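Local coordinates for NADPH-quinone reductase (PDB 3HA2) that reduces quinones with NADPH as electron donor, probably by way of a bound FMN in its flavodoxin-like fold, at the interface of chains A and B. Numbering follows the deposited sequence. Chains: chain A/B, NADPH-quinone reductase.

The chain comprises most of the natural protein, its flavodoxin-like part, and two copies pair about a two-fold axis, so each contact recurs with the chains exchanged. Contact 1 and contact 2 have C-alpha centres about 10 Å apart and share A:Trp63. In both, the chain A loop between strand 54-60 and helix 68-77 meets helix 68-77 of chain B; contact 1 is mainly polar and contact 2 mainly aromatic and apolar, extending to helix 123-131. The two-fold pairing is consistent with the dimer usual in this quinone reductase family, although the structure alone does not establish the state in solution.

Contact 1: the interface of chains A and B. Residues chain A 62-63, 65-68; chain B 71, 75.
B:Lys71 reaches the backbone oxygens of A:Tyr62 and A:Ala66 by a folded route: its CG lies anti to the backbone N (chi1 -164°), and bends at the three following torsions turn the chain over the A:Ser65-A:Ala66 segment. The amine nitrogen NZ donates a hydrogen bond to A:Tyr62 O at 2.9 Å. A second runs from NZ to A:Ala66 O at 2.8 Å. Both approaches come from above the carbonyl planes, by 50° at A:Ala66, and so miss the lone-pair directions. A third partner lies on its own side, where B:Asp75 OD1 forms a salt bridge with NZ at 2.9 Å through its syn lone pair. NZ thus ties two separated loop carbonyls of chain A to a carboxylate one helical turn along chain B.

The carboxylate also touches A:Tyr62. Its OD1 lies 3.4 Å from A:Tyr62 CB, while OD2 sits in the ring plane at the edge, 3.6 Å from CD2. The two planes stand 90° apart, an edge approach that could be electrostatically favourable because it brings OD2 towards the ring's C-H rim. Nearer the base of the lysine chain, B:Lys71 CG packs 3.9 Å from CA of A:Ala68, the first residue of chain A helix 68-77. A:Ala68 N is 3.6 Å from B:Asp75 OD2; this is not a hydrogen bond, but the helix start could help stabilise the carboxylate's negative charge. Without the amine, as with an alanine at B:Lys71, the carbonyls of A:Tyr62 and A:Ala66 would probably lose their shared donor and B:Asp75 its cationic mate, leaving the carboxylate freer to turn.

Packed against one face of the A:Tyr62 ring, towards its rim, is A:Pro67 CG from the same loop. A:Trp63 adds little to this patch: its indole CD1 is 4.0 Å from B:Asp75 OD1.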
# COMPACT_ATOMS: atom_id res chain seq x y z
N TYR A 62 -1.31 6.34 6.07
CA TYR A 62 -0.03 7.02 5.82
C TYR A 62 0.10 7.12 4.30
O TYR A 62 0.14 6.10 3.62
CB TYR A 62 1.12 6.17 6.36
CG TYR A 62 1.36 6.25 7.86
CD1 TYR A 62 0.48 6.94 8.69
CD2 TYR A 62 2.47 5.63 8.44
CE1 TYR A 62 0.68 7.03 10.05
CE2 TYR A 62 2.68 5.72 9.82
CZ TYR A 62 1.77 6.41 10.61
OH TYR A 62 1.93 6.52 11.97
N TRP A 63 0.15 8.35 3.78
CA TRP A 63 0.14 8.55 2.31
C TRP A 63 -0.86 7.64 1.58
O TRP A 63 -0.50 6.91 0.65
CB TRP A 63 1.55 8.42 1.69
CG TRP A 63 2.48 9.55 2.08
CD1 TRP A 63 3.64 9.44 2.78
CD2 TRP A 63 2.30 10.95 1.82
NE1 TRP A 63 4.20 10.68 2.97
CE2 TRP A 63 3.41 11.63 2.39
CE3 TRP A 63 1.32 11.70 1.15
CZ2 TRP A 63 3.57 13.03 2.32
CZ3 TRP A 63 1.48 13.10 1.08
CH2 TRP A 63 2.59 13.74 1.66
N SER A 65 -2.37 4.95 2.29
CA SER A 65 -2.26 3.49 2.38
C SER A 65 -1.84 3.05 3.78
O SER A 65 -1.57 3.88 4.64
CB SER A 65 -1.30 2.92 1.32
OG SER A 65 -0.11 3.67 1.27
N ALA A 66 -1.79 1.74 4.00
CA ALA A 66 -1.34 1.18 5.27
C ALA A 66 0.15 1.48 5.54
O ALA A 66 0.92 1.61 4.60
CB ALA A 66 -1.59 -0.33 5.27
N PRO A 67 0.54 1.57 6.83
CA PRO A 67 1.95 1.70 7.22
C PRO A 67 2.77 0.51 6.72
O PRO A 67 2.25 -0.59 6.48
CB PRO A 67 1.91 1.66 8.76
CG PRO A 67 0.51 2.01 9.11
CD PRO A 67 -0.36 1.56 8.00
N ALA A 68 4.06 0.73 6.57
CA ALA A 68 4.95 -0.28 6.02
C ALA A 68 4.97 -1.60 6.82
O ALA A 68 5.09 -2.67 6.24
CB ALA A 68 6.35 0.29 5.91
N LYS B 71 6.95 1.28 0.69
CA LYS B 71 6.05 1.95 1.63
C LYS B 71 6.85 2.64 2.73
O LYS B 71 6.54 3.76 3.14
CB LYS B 71 4.99 0.99 2.19
CG LYS B 71 3.81 1.73 2.86
CD LYS B 71 3.12 2.67 1.85
CE LYS B 71 2.79 4.02 2.45
NZ LYS B 71 2.08 3.98 3.78
N ASP B 75 6.87 6.64 3.62
CA ASP B 75 6.49 7.11 4.96
C ASP B 75 7.58 7.89 5.70
O ASP B 75 7.26 8.72 6.55
CB ASP B 75 6.04 5.94 5.83
CG ASP B 75 4.74 5.30 5.35
OD1 ASP B 75 4.02 5.92 4.55
OD2 ASP B 75 4.45 4.18 5.78

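Contact 2: the interface of chains A and B. Residues chain A 63-64; chain B 74, 78, 83-84, 128, 131-132.
One face of the A:Trp63 indole is covered towards its rim by B:Phe128 CD1, while its edge meets A:Tyr64 CE2, the carbonyl oxygen of B:Met78 and B:Lys131 CG in the ring plane. The phenyl presents its own edge to this face: the planes differ by 84°, and the phenyl and six-membered indole centroids are 4.9 Å apart, which identifies an edge-to-face pair. The closest pair between the two rings is B:Phe128 CD1 and A:Trp63 CE3, 3.4 Å apart.

The phenyl is itself held between neighbours of its own chain. The methyl CE of selenomethionine B:Met74 lies over one face and B:Thr132 CG2 over the other, both displaced towards the rim. Rotation of the phenyl is therefore likely to be restricted on both sides. A hydrogen bond from B:Thr132 OG1 to B:Phe128 O, 2.7 Å long, joins this threonine to the helix that carries the ring. Extension of B:Phe128 CG opposite its backbone nitrogen (chi1 175°) directs the ring towards the indole.

Polar registration comes from the indole N-H. A:Trp63 NE1 donates to B:Met78 O at 2.8 Å, with 143° at the hydrogen; the acceptor is almost in the ring plane and the donor lies in the carbonyl plane on a lone pair. This directional bond is likely to help set the indole's orientation, together with the packing on its face. At the six-membered end, B:Lys131 CG is 3.9 Å from A:Trp63 CZ3, and the B:Lys131 methylenes also pass the A:Tyr64 phenol oxygen, where OH to CB is 3.4 Å. More loosely, B:Ala83 CB lies by A:Trp63 CZ2 and B:Thr84 CG2 by A:Trp63 CH2.

Burying 109 Å² of its surface, A:Trp63 projects from the chain A loop after strand 54-60 into a chain B pocket formed by the end of helix 68-77 and the residue after it, helix 80-83 with the residue following it, and the C-terminal part of helix 123-131 with the residue that follows.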
# COMPACT_ATOMS: atom_id res chain seq x y z
N TRP A 63 0.15 8.35 3.78
CA TRP A 63 0.14 8.55 2.31
C TRP A 63 -0.86 7.64 1.58
O TRP A 63 -0.50 6.91 0.65
CB TRP A 63 1.55 8.42 1.69
CG TRP A 63 2.48 9.55 2.08
CD1 TRP A 63 3.64 9.44 2.78
CD2 TRP A 63 2.30 10.95 1.82
NE1 TRP A 63 4.20 10.68 2.97
CE2 TRP A 63 3.41 11.63 2.39
CE3 TRP A 63 1.32 11.70 1.15
CZ2 TRP A 63 3.57 13.03 2.32
CZ3 TRP A 63 1.48 13.10 1.08
CH2 TRP A 63 2.59 13.74 1.66
N TYR A 64 -2.11 7.70 2.03
CA TYR A 64 -3.25 7.06 1.39
C TYR A 64 -3.20 5.52 1.41
O TYR A 64 -3.90 4.87 0.64
CB TYR A 64 -3.42 7.60 -0.04
CG TYR A 64 -3.39 9.10 -0.07
CD1 TYR A 64 -4.50 9.84 0.32
CD2 TYR A 64 -2.23 9.78 -0.45
CE1 TYR A 64 -4.49 11.22 0.31
CE2 TYR A 64 -2.20 11.17 -0.44
CZ TYR A 64 -3.33 11.87 -0.06
OH TYR A 64 -3.29 13.25 -0.05
N MSE B 74 8.31 5.79 1.32
CA MSE B 74 7.26 6.81 1.23
C MSE B 74 7.02 7.47 2.59
O MSE B 74 6.99 8.70 2.70
CB MSE B 74 5.95 6.21 0.71
CG MSE B 74 5.98 5.73 -0.75
SE MSE B 74 6.08 7.26 -2.01
CE MSE B 74 4.39 8.14 -1.53
N MSE B 78 9.16 11.01 2.52
CA MSE B 78 8.16 12.02 2.19
C MSE B 78 7.51 12.54 3.46
O MSE B 78 6.36 12.20 3.76
CB MSE B 78 7.10 11.47 1.23
CG MSE B 78 7.66 10.85 -0.04
SE MSE B 78 8.77 12.13 -1.03
CE MSE B 78 9.00 11.06 -2.67
N ALA B 83 7.72 17.28 1.62
CA ALA B 83 6.81 17.01 0.51
C ALA B 83 5.64 17.98 0.42
O ALA B 83 5.10 18.18 -0.66
CB ALA B 83 6.29 15.58 0.60
N THR B 84 5.24 18.54 1.56
CA THR B 84 4.15 19.52 1.62
C THR B 84 4.60 20.69 2.47
O THR B 84 5.63 21.30 2.17
CB THR B 84 2.80 18.91 2.13
OG1 THR B 84 3.00 18.30 3.43
CG2 THR B 84 2.33 17.83 1.16
N PHE B 128 -1.01 10.76 -3.91
CA PHE B 128 0.25 11.37 -3.50
C PHE B 128 0.72 12.45 -4.49
O PHE B 128 1.09 13.56 -4.08
CB PHE B 128 1.33 10.28 -3.36
CG PHE B 128 2.69 10.83 -3.06
CD1 PHE B 128 3.03 11.21 -1.77
CD2 PHE B 128 3.64 10.98 -4.08
CE1 PHE B 128 4.30 11.73 -1.50
CE2 PHE B 128 4.91 11.51 -3.81
CZ PHE B 128 5.23 11.88 -2.53
N LYS B 131 -1.39 15.54 -4.11
CA LYS B 131 -1.13 16.22 -2.84
C LYS B 131 0.15 17.02 -2.90
O LYS B 131 0.23 18.13 -2.35
CB LYS B 131 -1.07 15.21 -1.69
CG LYS B 131 -0.98 15.85 -0.29
CD LYS B 131 -2.25 16.65 -0.01
CE LYS B 131 -2.48 16.90 1.45
NZ LYS B 131 -3.84 17.50 1.57
N THR B 132 1.15 16.45 -3.56
CA THR B 132 2.48 17.04 -3.59
C THR B 132 2.71 17.89 -4.83
O THR B 132 3.82 18.38 -5.06
CB THR B 132 3.56 15.94 -3.51
OG1 THR B 132 3.36 15.01 -4.57
CG2 THR B 132 3.43 15.21 -2.20